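Long-range contacts in flagellar brake protein YcgR (Escherichia coli, PDB 5Y6F), which acts as a flagellar brake, slowing the motor and so lowering swimming and swarming motility when it binds cyclic di-GMP: residues F8-P13 / P106-V111; A26-R31 / A75-A80; L39-L44 / L51-G56. All coordinates share one frame; numbering follows the deposited sequence.

Contact 1 (F8-P13 / P106-V111). With C2E (9,9'-[(2R,3R,3aS,5S,7aR,9R,10R,10aS,12S,14aR)-3,5,10,12-tetrahydroxy-5,12-dioxidooctahydro-2H,7H-difuro[3,2-d:3',2'-j][1,3,7,9,2,8]tetraoxadiphosphacyclododecine-2,9-diyl]bis(2-amino-1,9-dihydro-6H-purin-6-one)), chain D.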
loop_
_atom_site.group_PDB
_atom_site.type_symbol
_atom_site.label_atom_id
_atom_site.label_comp_id
_atom_site.label_asym_id
_atom_site.label_seq_id
_atom_site.Cartn_x
_atom_site.Cartn_y
_atom_site.Cartn_z
ATOM N N PHE A 8 14.514 9.540 -2.335
ATOM C CA PHE A 8 13.823 8.401 -2.934
ATOM C C PHE A 8 13.854 8.382 -4.452
ATOM O O PHE A 8 13.353 7.431 -5.024
ATOM C CB PHE A 8 12.356 8.429 -2.507
ATOM C CG PHE A 8 12.161 8.177 -1.040
ATOM C CD1 PHE A 8 13.003 7.304 -0.376
ATOM C CD2 PHE A 8 11.212 8.871 -0.321
ATOM C CE1 PHE A 8 12.847 7.084 0.997
ATOM C CE2 PHE A 8 11.055 8.674 1.012
ATOM C CZ PHE A 8 11.867 7.763 1.670
ATOM N N LEU A 9 14.386 9.415 -5.114
ATOM C CA LEU A 9 14.300 9.555 -6.568
ATOM C C LEU A 9 15.475 8.826 -7.212
ATOM O O LEU A 9 16.625 9.142 -6.927
ATOM C CB LEU A 9 14.344 11.037 -6.966
ATOM C CG LEU A 9 14.273 11.230 -8.488
ATOM C CD1 LEU A 9 12.863 10.894 -8.986
ATOM C CD2 LEU A 9 14.663 12.658 -8.903
ATOM N N LYS A 10 15.196 7.827 -8.040
ATOM C CA LYS A 10 16.251 7.112 -8.764
ATOM C C LYS A 10 16.430 7.723 -10.144
ATOM O O LYS A 10 15.443 7.922 -10.847
ATOM C CB LYS A 10 15.881 5.634 -8.871
ATOM C CG LYS A 10 15.585 5.013 -7.507
ATOM C CD LYS A 10 16.878 4.594 -6.775
ATOM C CE LYS A 10 16.935 5.053 -5.320
ATOM N NZ LYS A 10 15.702 4.665 -4.528
ATOM N N GLN A 11 17.675 8.026 -10.534
ATOM C CA GLN A 11 17.963 8.671 -11.817
ATOM C C GLN A 11 19.023 7.954 -12.640
ATOM O O GLN A 11 19.105 8.176 -13.856
ATOM C CB GLN A 11 18.436 10.129 -11.605
ATOM C CG GLN A 11 17.597 10.858 -10.567
ATOM C CD GLN A 11 17.978 12.321 -10.467
ATOM O OE1 GLN A 11 18.418 12.780 -9.400
ATOM N NE2 GLN A 11 17.854 13.059 -11.586
ATOM N N ASN A 12 19.881 7.180 -12.019
ATOM C CA ASN A 12 20.838 6.393 -12.772
ATOM C C ASN A 12 20.063 5.397 -13.649
ATOM O O ASN A 12 19.142 4.733 -13.158
ATOM C CB ASN A 12 21.757 5.733 -11.740
ATOM C CG ASN A 12 22.881 4.946 -12.346
ATOM O OD1 ASN A 12 22.809 3.718 -12.392
ATOM N ND2 ASN A 12 23.961 5.632 -12.757
ATOM N N PRO A 13 20.321 5.329 -14.954
ATOM C CA PRO A 13 19.511 4.413 -15.788
ATOM C C PRO A 13 19.508 2.985 -15.263
ATOM O O PRO A 13 18.490 2.291 -15.349
ATOM C CB PRO A 13 20.177 4.505 -17.173
ATOM C CG PRO A 13 21.556 5.082 -16.922
ATOM C CD PRO A 13 21.403 5.973 -15.715
ATOM N N PRO A 106 12.934 8.206 -17.439
ATOM C CA PRO A 106 14.315 8.533 -17.052
ATOM C C PRO A 106 14.534 8.583 -15.523
ATOM O O PRO A 106 15.689 8.545 -15.084
ATOM C CB PRO A 106 14.550 9.894 -17.730
ATOM C CG PRO A 106 13.185 10.517 -17.794
ATOM C CD PRO A 106 12.212 9.364 -17.994
ATOM N N THR A 107 13.474 8.630 -14.708
ATOM C CA THR A 107 13.566 8.672 -13.246
ATOM C C THR A 107 12.357 7.949 -12.653
ATOM O O THR A 107 11.324 7.822 -13.302
ATOM C CB THR A 107 13.588 10.111 -12.691
ATOM O OG1 THR A 107 12.241 10.618 -12.644
ATOM C CG2 THR A 107 14.384 11.076 -13.580
ATOM N N LEU A 108 12.510 7.497 -11.413
ATOM C CA LEU A 108 11.438 6.828 -10.690
ATOM C C LEU A 108 11.568 7.023 -9.176
ATOM O O LEU A 108 12.672 7.179 -8.652
ATOM C CB LEU A 108 11.409 5.336 -11.031
ATOM C CG LEU A 108 12.685 4.540 -10.753
ATOM C CD1 LEU A 108 13.030 4.572 -9.272
ATOM C CD2 LEU A 108 12.538 3.106 -11.239
ATOM N N TRP A 109 10.435 7.000 -8.484
ATOM C CA TRP A 109 10.389 7.112 -7.040
ATOM C C TRP A 109 10.373 5.706 -6.455
ATOM O O TRP A 109 9.609 4.841 -6.907
ATOM C CB TRP A 109 9.126 7.856 -6.601
ATOM C CG TRP A 109 9.086 9.266 -7.007
ATOM C CD1 TRP A 109 8.348 9.800 -8.043
ATOM C CD2 TRP A 109 9.834 10.356 -6.442
ATOM N NE1 TRP A 109 8.544 11.169 -8.096
ATOM C CE2 TRP A 109 9.458 11.530 -7.145
ATOM C CE3 TRP A 109 10.746 10.470 -5.389
ATOM C CZ2 TRP A 109 10.005 12.783 -6.855
ATOM C CZ3 TRP A 109 11.262 11.722 -5.083
ATOM C CH2 TRP A 109 10.900 12.848 -5.821
ATOM N N PHE A 110 11.237 5.474 -5.486
ATOM C CA PHE A 110 11.300 4.208 -4.772
ATOM C C PHE A 110 11.071 4.611 -3.314
ATOM O O PHE A 110 12.015 4.984 -2.633
ATOM C CB PHE A 110 12.636 3.527 -4.970
ATOM C CG PHE A 110 12.674 2.084 -4.476
ATOM C CD1 PHE A 110 12.058 1.062 -5.222
ATOM C CD2 PHE A 110 13.351 1.749 -3.304
ATOM C CE1 PHE A 110 12.084 -0.280 -4.814
ATOM C CE2 PHE A 110 13.413 0.380 -2.875
ATOM C CZ PHE A 110 12.774 -0.625 -3.620
ATOM N N VAL A 111 9.816 4.615 -2.859
ATOM C CA VAL A 111 9.440 5.325 -1.651
ATOM C C VAL A 111 9.471 4.392 -0.437
ATOM O O VAL A 111 8.745 3.403 -0.377
ATOM C CB VAL A 111 8.060 5.955 -1.815
ATOM C CG1 VAL A 111 7.656 6.604 -0.518
ATOM C CG2 VAL A 111 8.045 6.963 -3.063
HETATM P P1 C2E D . -1.136 0.018 2.467
HETATM O O2P C2E D . 0.085 -0.307 3.448
HETATM O O1P C2E D . -2.184 -1.037 2.560
HETATM O "O5'" C2E D . -1.733 1.470 2.803
HETATM C "C5'" C2E D . -3.009 1.783 2.162
HETATM C "C4'" C2E D . -3.411 3.218 2.364
HETATM O "O4'" C2E D . -3.479 3.483 3.760
HETATM C "C3'" C2E D . -2.321 4.131 1.836
HETATM O "O3'" C2E D . -2.498 4.390 0.460
HETATM C "C2'" C2E D . -2.611 5.390 2.638
HETATM O "O2'" C2E D . -3.751 6.088 2.175
HETATM C "C1'" C2E D . -2.969 4.777 3.981
HETATM N N9 C2E D . -1.780 4.666 4.823
HETATM C C8 C2E D . -1.115 3.546 5.192
HETATM N N7 C2E D . -0.145 3.874 5.991
HETATM C C5 C2E D . -0.145 5.204 6.161
HETATM C C6 C2E D . 0.653 6.092 6.885
HETATM O O6 C2E D . 1.585 5.692 7.554
HETATM N N1 C2E D . 0.340 7.390 6.836
HETATM C C2 C2E D . -0.705 7.829 6.083
HETATM N N2 C2E D . -0.977 9.171 6.018
HETATM N N3 C2E D . -1.440 6.998 5.391
HETATM C C4 C2E D . -1.196 5.713 5.422
HETATM P P11 C2E D . -1.334 4.924 -0.470
HETATM O O21 C2E D . -0.511 6.132 0.205
HETATM O O11 C2E D . -1.797 5.120 -1.846
HETATM O O5A C2E D . -0.335 3.679 -0.537
HETATM C C5A C2E D . -0.751 2.533 -1.226
HETATM C C4A C2E D . 0.192 1.343 -0.937
HETATM O O4A C2E D . 1.544 1.631 -1.305
HETATM C C3A C2E D . 0.253 1.068 0.544
HETATM O O3A C2E D . -0.755 0.135 0.923
HETATM C C2A C2E D . 1.631 0.379 0.663
HETATM O O2A C2E D . 1.671 -0.883 0.001
HETATM C C1A C2E D . 2.456 1.187 -0.296
HETATM N N91 C2E D . 3.241 2.274 0.291
HETATM C C81 C2E D . 3.065 3.613 0.183
HETATM N N71 C2E D . 4.016 4.226 0.770
HETATM C C51 C2E D . 4.868 3.322 1.315
HETATM C C61 C2E D . 6.061 3.427 2.036
HETATM O O61 C2E D . 6.481 4.543 2.276
HETATM N N11 C2E D . 6.669 2.282 2.461
HETATM C C21 C2E D . 6.144 1.059 2.113
HETATM N N21 C2E D . 6.820 -0.082 2.495
HETATM N N31 C2E D . 5.036 0.946 1.374
HETATM C C41 C2E D . 4.394 2.051 1.000
#
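Leu9 sets its CD1 methyl over the centre of the Trp109 six-membered ring, 3.9 Å from the ring centroid and 8° off the ring normal, a CH-pi contact on one face of the indole. At the edge of the same ring system, in its plane, Phe8 CB lies 3.9 Å from Trp109 CE3, while Tyr4 meets the indole edge-to-face. The Phe8 ring has Val111 CA over one of its own faces, offset toward the rim, 4.0 Å from Phe8 CG. Leucine suits its place because CG, anti to the backbone N (chi1 179°), carries CD1 over the middle of the six-membered ring, a flat surface that a branched methyl fits well.

The backbones beneath run antiparallel. Phe110 N donates to Phe8 O at 2.9 Å, and the hydrogen-bonded pair Lys10 and Leu108 is closed from both sides, by Lys10 N to Leu108 O (2.7 Å) and by Leu108 N to Lys10 O (3.0 Å). On the sheet face bearing Leu108, that side chain reaches Val16 and Val19 of helix 13-25. Lys10, bent along its chain, brings NZ to 3.3 Å from Phe110 CB.

Val111 belongs to the cyclic di-GMP pocket, its CG1 3.7 Å from O61 of a guanine. The chemistry implies a division of labour: main-chain bonds fix the register of the short strand 9-10, and apolar contacts seat the Trp109 indole against Leu9 and the Phe8 ring on Val111.

Contact 2 (A26-R31 / A75-A80). With C2E (9,9'-[(2R,3R,3aS,5S,7aR,9R,10R,10aS,12S,14aR)-3,5,10,12-tetrahydroxy-5,12-dioxidooctahydro-2H,7H-difuro[3,2-d:3',2'-j][1,3,7,9,2,8]tetraoxadiphosphacyclododecine-2,9-diyl]bis(2-amino-1,9-dihydro-6H-purin-6-one)), chain D.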
loop_
_atom_site.group_PDB
_atom_site.type_symbol
_atom_site.label_atom_id
_atom_site.label_comp_id
_atom_site.label_asym_id
_atom_site.label_seq_id
_atom_site.Cartn_x
_atom_site.Cartn_y
_atom_site.Cartn_z
ATOM N N ALA A 26 9.063 -10.317 -10.094
ATOM C CA ALA A 26 8.078 -10.580 -9.050
ATOM C C ALA A 26 6.639 -10.497 -9.537
ATOM O O ALA A 26 5.732 -10.770 -8.753
ATOM C CB ALA A 26 8.245 -9.589 -7.880
ATOM N N ALA A 27 6.384 -10.121 -10.791
ATOM C CA ALA A 27 4.998 -10.007 -11.267
ATOM C C ALA A 27 4.165 -9.064 -10.386
ATOM O O ALA A 27 3.021 -9.345 -10.071
ATOM C CB ALA A 27 4.318 -11.389 -11.339
ATOM N N ILE A 28 4.736 -7.944 -9.966
ATOM C CA ILE A 28 4.004 -6.961 -9.171
ATOM C C ILE A 28 2.956 -6.274 -10.042
ATOM O O ILE A 28 3.298 -5.659 -11.057
ATOM C CB ILE A 28 4.925 -5.883 -8.579
ATOM C CG1 ILE A 28 6.006 -6.476 -7.664
ATOM C CG2 ILE A 28 4.085 -4.913 -7.777
ATOM C CD1 ILE A 28 5.433 -7.358 -6.551
ATOM N N PRO A 29 1.692 -6.273 -9.634
ATOM C CA PRO A 29 0.677 -5.502 -10.361
ATOM C C PRO A 29 1.037 -4.029 -10.455
ATOM O O PRO A 29 1.573 -3.434 -9.520
ATOM C CB PRO A 29 -0.585 -5.710 -9.515
ATOM C CG PRO A 29 -0.339 -7.145 -8.864
ATOM C CD PRO A 29 1.133 -7.021 -8.487
ATOM N N LEU A 30 0.727 -3.436 -11.596
ATOM C CA LEU A 30 0.947 -2.023 -11.830
ATOM C C LEU A 30 -0.407 -1.327 -11.899
ATOM O O LEU A 30 -1.339 -1.837 -12.506
ATOM C CB LEU A 30 1.710 -1.800 -13.132
ATOM C CG LEU A 30 3.058 -2.475 -13.385
ATOM C CD1 LEU A 30 3.589 -1.859 -14.637
ATOM C CD2 LEU A 30 4.111 -2.307 -12.260
ATOM N N ARG A 31 -0.528 -0.167 -11.289
ATOM C CA ARG A 31 -1.762 0.597 -11.399
ATOM C C ARG A 31 -1.431 1.773 -12.299
ATOM O O ARG A 31 -0.598 2.601 -11.936
ATOM C CB ARG A 31 -2.280 1.048 -10.037
ATOM C CG ARG A 31 -2.238 -0.063 -8.988
ATOM C CD ARG A 31 -3.218 0.153 -7.803
ATOM N NE ARG A 31 -3.580 -1.108 -7.134
ATOM C CZ ARG A 31 -2.698 -2.005 -6.679
ATOM N NH1 ARG A 31 -1.382 -1.792 -6.825
ATOM N NH2 ARG A 31 -3.125 -3.122 -6.083
ATOM N N ALA A 75 3.433 0.976 -8.146
ATOM C CA ALA A 75 3.415 -0.430 -7.758
ATOM C C ALA A 75 3.767 -0.553 -6.279
ATOM O O ALA A 75 4.572 0.206 -5.737
ATOM C CB ALA A 75 4.398 -1.272 -8.588
ATOM N N GLU A 76 3.173 -1.519 -5.643
ATOM C CA GLU A 76 3.330 -1.757 -4.216
ATOM C C GLU A 76 4.169 -3.012 -4.034
ATOM O O GLU A 76 3.699 -4.101 -4.333
ATOM C CB GLU A 76 1.943 -1.937 -3.589
ATOM C CG GLU A 76 0.965 -0.839 -4.049
ATOM C CD GLU A 76 -0.459 -1.028 -3.560
ATOM O OE1 GLU A 76 -0.806 -2.122 -3.021
ATOM O OE2 GLU A 76 -1.225 -0.058 -3.725
ATOM N N THR A 77 5.409 -2.880 -3.596
ATOM C CA THR A 77 6.226 -4.053 -3.283
ATOM C C THR A 77 6.520 -4.066 -1.801
ATOM O O THR A 77 6.217 -3.115 -1.082
ATOM C CB THR A 77 7.560 -4.082 -4.052
ATOM O OG1 THR A 77 8.300 -2.868 -3.792
ATOM C CG2 THR A 77 7.302 -4.167 -5.522
ATOM N N GLN A 78 7.147 -5.157 -1.373
ATOM C CA GLN A 78 7.595 -5.317 0.008
ATOM C C GLN A 78 8.623 -4.267 0.380
ATOM O O GLN A 78 9.724 -4.243 -0.188
ATOM C CB GLN A 78 8.197 -6.703 0.189
ATOM C CG GLN A 78 8.656 -6.932 1.630
ATOM C CD GLN A 78 7.502 -6.843 2.615
ATOM O OE1 GLN A 78 6.380 -7.233 2.295
ATOM N NE2 GLN A 78 7.768 -6.314 3.809
ATOM N N GLY A 79 8.282 -3.406 1.348
ATOM C CA GLY A 79 9.215 -2.382 1.790
ATOM C C GLY A 79 9.263 -1.147 0.915
ATOM O O GLY A 79 10.042 -0.209 1.209
ATOM N N ALA A 80 8.473 -1.086 -0.158
ATOM C CA ALA A 80 8.519 0.173 -0.898
ATOM C C ALA A 80 7.247 0.383 -1.703
ATOM O O ALA A 80 6.556 -0.560 -2.089
ATOM C CB ALA A 80 9.712 0.230 -1.846
HETATM P P1 C2E D . -1.136 0.018 2.467
HETATM O O2P C2E D . 0.085 -0.307 3.448
HETATM O O1P C2E D . -2.184 -1.037 2.560
HETATM O "O5'" C2E D . -1.733 1.470 2.803
HETATM C "C5'" C2E D . -3.009 1.783 2.162
HETATM C "C4'" C2E D . -3.411 3.218 2.364
HETATM O "O4'" C2E D . -3.479 3.483 3.760
HETATM C "C3'" C2E D . -2.321 4.131 1.836
HETATM O "O3'" C2E D . -2.498 4.390 0.460
HETATM C "C2'" C2E D . -2.611 5.390 2.638
HETATM O "O2'" C2E D . -3.751 6.088 2.175
HETATM C "C1'" C2E D . -2.969 4.777 3.981
HETATM N N9 C2E D . -1.780 4.666 4.823
HETATM C C8 C2E D . -1.115 3.546 5.192
HETATM N N7 C2E D . -0.145 3.874 5.991
HETATM C C5 C2E D . -0.145 5.204 6.161
HETATM C C6 C2E D . 0.653 6.092 6.885
HETATM O O6 C2E D . 1.585 5.692 7.554
HETATM N N1 C2E D . 0.340 7.390 6.836
HETATM C C2 C2E D . -0.705 7.829 6.083
HETATM N N2 C2E D . -0.977 9.171 6.018
HETATM N N3 C2E D . -1.440 6.998 5.391
HETATM C C4 C2E D . -1.196 5.713 5.422
HETATM P P11 C2E D . -1.334 4.924 -0.470
HETATM O O21 C2E D . -0.511 6.132 0.205
HETATM O O11 C2E D . -1.797 5.120 -1.846
HETATM O O5A C2E D . -0.335 3.679 -0.537
HETATM C C5A C2E D . -0.751 2.533 -1.226
HETATM C C4A C2E D . 0.192 1.343 -0.937
HETATM O O4A C2E D . 1.544 1.631 -1.305
HETATM C C3A C2E D . 0.253 1.068 0.544
HETATM O O3A C2E D . -0.755 0.135 0.923
HETATM C C2A C2E D . 1.631 0.379 0.663
HETATM O O2A C2E D . 1.671 -0.883 0.001
HETATM C C1A C2E D . 2.456 1.187 -0.296
HETATM N N91 C2E D . 3.241 2.274 0.291
HETATM C C81 C2E D . 3.065 3.613 0.183
HETATM N N71 C2E D . 4.016 4.226 0.770
HETATM C C51 C2E D . 4.868 3.322 1.315
HETATM C C61 C2E D . 6.061 3.427 2.036
HETATM O O61 C2E D . 6.481 4.543 2.276
HETATM N N11 C2E D . 6.669 2.282 2.461
HETATM C C21 C2E D . 6.144 1.059 2.113
HETATM N N21 C2E D . 6.820 -0.082 2.495
HETATM N N31 C2E D . 5.036 0.946 1.374
HETATM C C41 C2E D . 4.394 2.051 1.000
HETATM O O HOH W 1 1.138 -3.157 -6.914
#
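Ile28, Arg31, Ala75, Glu76 and Thr77 form a mixed apolar and charged contact where strands 29-34 and 71-77, neighbours in the N-terminal antiparallel sheet, draw apart beside the ligand pocket. No direct hydrogen bond joins the two segments; a water takes that role, donating to Pro29 O at 2.7 Å and accepting from Glu76 N and from Arg31 NH1.

That water lies at the edge of the Arg31 guanidinium, in its plane, whereas the Glu76 carboxylate is stacked over one face, the two planes 15° apart. Arg31 NH1 and Glu76 OE2 are 3.6 Å from each other, a salt bridge of charges alone, since no N-H points at the oxygen. Glu76 also borders the ligand: its extended chain leaves OE2 3.4 Å from C4A of cyclic di-GMP, a van der Waals approach.

On the apolar side Ile28 uses both branches. CG2 rests 3.7 Å from Ala75 CB, and CG1 packs tightly on Thr77 CG2 at 3.4 Å. Alanine's single methyl also leaves room for Leu30 CD2, 3.8 Å from Ala75 CB. A type II turn from Thr77 to Ala80 follows, with Gly79 at its positive phi (82°), where glycine is at ease; Ala80 N lies 3.3 Å from guanine N21.

Leu23 of helix 13-25 touches Ile28, Leu30, Ala75 and Thr77, while Pro29 leans on Lys42 and Arg31 on Ile40, both of strand 37-47.

Contact 3 (L39-L44 / L51-G56)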
loop_
_atom_site.group_PDB
_atom_site.type_symbol
_atom_site.label_atom_id
_atom_site.label_comp_id
_atom_site.label_asym_id
_atom_site.label_seq_id
_atom_site.Cartn_x
_atom_site.Cartn_y
_atom_site.Cartn_z
ATOM N N LEU A 39 -6.284 1.713 -14.576
ATOM C CA LEU A 39 -6.392 0.292 -14.895
ATOM C C LEU A 39 -5.204 -0.459 -14.291
ATOM O O LEU A 39 -4.147 0.119 -14.010
ATOM C CB LEU A 39 -6.491 0.049 -16.408
ATOM C CG LEU A 39 -5.294 0.212 -17.351
ATOM C CD1 LEU A 39 -4.234 -0.897 -17.191
ATOM C CD2 LEU A 39 -5.824 0.242 -18.785
ATOM N N ILE A 40 -5.426 -1.751 -14.045
ATOM C CA ILE A 40 -4.419 -2.636 -13.481
ATOM C C ILE A 40 -3.718 -3.355 -14.622
ATOM O O ILE A 40 -4.375 -3.825 -15.561
ATOM C CB ILE A 40 -5.053 -3.651 -12.528
ATOM C CG1 ILE A 40 -5.839 -2.926 -11.421
ATOM C CG2 ILE A 40 -3.947 -4.530 -11.969
ATOM C CD1 ILE A 40 -4.969 -1.958 -10.614
ATOM N N SER A 41 -2.393 -3.422 -14.552
ATOM C CA SER A 41 -1.586 -4.011 -15.618
ATOM C C SER A 41 -0.411 -4.735 -14.967
ATOM O O SER A 41 -0.368 -4.970 -13.754
ATOM C CB SER A 41 -1.135 -2.917 -16.607
ATOM O OG SER A 41 -0.297 -3.461 -17.605
ATOM N N LYS A 42 0.589 -5.062 -15.764
ATOM C CA LYS A 42 1.688 -5.878 -15.286
ATOM C C LYS A 42 2.875 -5.611 -16.199
ATOM O O LYS A 42 2.706 -5.355 -17.397
ATOM C CB LYS A 42 1.292 -7.356 -15.302
ATOM C CG LYS A 42 2.338 -8.278 -14.712
ATOM C CD LYS A 42 1.767 -9.689 -14.458
ATOM C CE LYS A 42 0.540 -9.672 -13.516
ATOM N NZ LYS A 42 0.798 -9.184 -12.119
ATOM N N LEU A 43 4.072 -5.677 -15.634
ATOM C CA LEU A 43 5.288 -5.533 -16.424
ATOM C C LEU A 43 5.574 -6.877 -17.100
ATOM O O LEU A 43 5.880 -7.874 -16.430
ATOM C CB LEU A 43 6.443 -5.084 -15.533
ATOM C CG LEU A 43 7.624 -4.456 -16.279
ATOM C CD1 LEU A 43 7.075 -3.528 -17.313
ATOM C CD2 LEU A 43 8.498 -3.675 -15.315
ATOM N N LEU A 44 5.442 -6.908 -18.426
ATOM C CA LEU A 44 5.557 -8.129 -19.198
ATOM C C LEU A 44 6.990 -8.371 -19.634
ATOM O O LEU A 44 7.440 -9.517 -19.737
ATOM C CB LEU A 44 4.668 -8.051 -20.437
ATOM C CG LEU A 44 3.204 -8.139 -20.097
ATOM C CD1 LEU A 44 2.371 -7.978 -21.355
ATOM C CD2 LEU A 44 2.959 -9.479 -19.416
ATOM N N LEU A 51 9.543 -0.585 -22.455
ATOM C CA LEU A 51 8.661 -1.099 -21.406
ATOM C C LEU A 51 7.453 -1.703 -22.080
ATOM O O LEU A 51 6.821 -1.040 -22.912
ATOM C CB LEU A 51 8.170 -0.004 -20.461
ATOM C CG LEU A 51 8.591 -0.092 -19.020
ATOM C CD1 LEU A 51 10.109 -0.201 -19.016
ATOM C CD2 LEU A 51 8.095 1.151 -18.257
ATOM N N VAL A 52 7.142 -2.949 -21.731
ATOM C CA VAL A 52 5.985 -3.643 -22.269
ATOM C C VAL A 52 5.060 -3.959 -21.109
ATOM O O VAL A 52 5.478 -4.583 -20.119
ATOM C CB VAL A 52 6.359 -4.912 -23.042
ATOM C CG1 VAL A 52 5.081 -5.601 -23.499
ATOM C CG2 VAL A 52 7.155 -4.529 -24.257
ATOM N N LEU A 53 3.815 -3.516 -21.229
ATOM C CA LEU A 53 2.824 -3.643 -20.179
ATOM C C LEU A 53 1.653 -4.427 -20.721
ATOM O O LEU A 53 1.314 -4.328 -21.914
ATOM C CB LEU A 53 2.337 -2.280 -19.707
ATOM C CG LEU A 53 3.116 -1.447 -18.674
ATOM C CD1 LEU A 53 4.602 -1.631 -18.734
ATOM C CD2 LEU A 53 2.776 -0.012 -18.921
ATOM N N ASP A 54 1.036 -5.207 -19.848
ATOM C CA ASP A 54 -0.124 -5.940 -20.293
ATOM C C ASP A 54 -1.258 -4.976 -20.606
ATOM O O ASP A 54 -1.381 -3.914 -19.997
ATOM C CB ASP A 54 -0.572 -6.947 -19.246
ATOM C CG ASP A 54 -1.553 -7.939 -19.817
ATOM O OD1 ASP A 54 -1.617 -8.026 -21.065
ATOM O OD2 ASP A 54 -2.253 -8.625 -19.047
ATOM N N PHE A 55 -2.063 -5.342 -21.598
ATOM C CA PHE A 55 -3.326 -4.654 -21.838
ATOM C C PHE A 55 -4.186 -4.728 -20.583
ATOM O O PHE A 55 -3.971 -5.565 -19.713
ATOM C CB PHE A 55 -4.084 -5.282 -23.013
ATOM C CG PHE A 55 -4.135 -4.423 -24.217
ATOM C CD1 PHE A 55 -3.079 -3.589 -24.520
ATOM C CD2 PHE A 55 -5.231 -4.449 -25.057
ATOM C CE1 PHE A 55 -3.121 -2.779 -25.640
ATOM C CE2 PHE A 55 -5.282 -3.649 -26.180
ATOM C CZ PHE A 55 -4.226 -2.811 -26.477
ATOM N N GLY A 56 -5.149 -3.804 -20.472
ATOM C CA GLY A 56 -6.131 -3.902 -19.417
ATOM C C GLY A 56 -7.223 -4.886 -19.797
ATOM O O GLY A 56 -7.377 -5.248 -20.962
#
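Leu44 reaches along the opposite strand of the hairpin from Val52 to Asp54. Its CB meets Val52 CG1 at 3.9 Å, CG comes to the backbone N of Asp54 (3.7 Å), and the CD1 tip lies 3.4 Å from Asp54 CA, near the methylene of that side chain. CG is anti to the carbonyl carbon (chi1 -71°), which directs the branch toward Asp54, and a leucine is long enough to span this distance.

The backbone holds the register with Leu44 N to Val52 O at 2.9 Å and Asp54 N to Lys42 O at 3.0 Å. Between these bonds Leu43 and Leu53 form a non-hydrogen-bonded antiparallel pair, and their CD1 methyls pack tightly, 3.4 Å apart.

Ser41 adds a side-chain bond where the pairing begins to open: OG, anti to its own N (chi1 177°), donates to Asp54 O at 2.7 Å. A small hydroxyl fits this buried site. Replacing Ser41 by an alanine here removes OG, and would probably leave Asp54 O without this donor and the backbone at Asp54 less firmly tied to strand 37-47. Further on, Gly56 passes close to Leu39; a CB on it would run into Leu39 CD2, so glycine suits the place.

Strand 29-34 flanks strand 37-47 on the far side, and Lys42 NZ bonds to Ala27 O in the loop leading into it; strand 97-102 flanks strand 50-54. Leu39 packs on Val65 of helix 59-66, while Leu44 and Val52 both touch Tyr94 of strand 90-94.

Overall arrangement
All three contacts belong to one nine-stranded antiparallel sheet of the PilZN region. Contact 1 pairs an outermost strand with its neighbour, contact 2 joins strands 71-77 and 29-34, and contact 3 strands 37-47 and 50-54, further across the sheet. Along the chain they are nested: contact 3 lies inside the loop closed by contact 2, itself inside that of contact 1. Centres of contacts 1 and 2 are 15 Å apart, those of 2 and 3 13 Å, and those of 1 and 3 20 Å. Contacts 1 and 2 meet through Ala80 and both touch cyclic di-GMP; contact 3 joins contact 2 through strands 29-34 and 37-47, linking it to the ligand-facing part of the sheet.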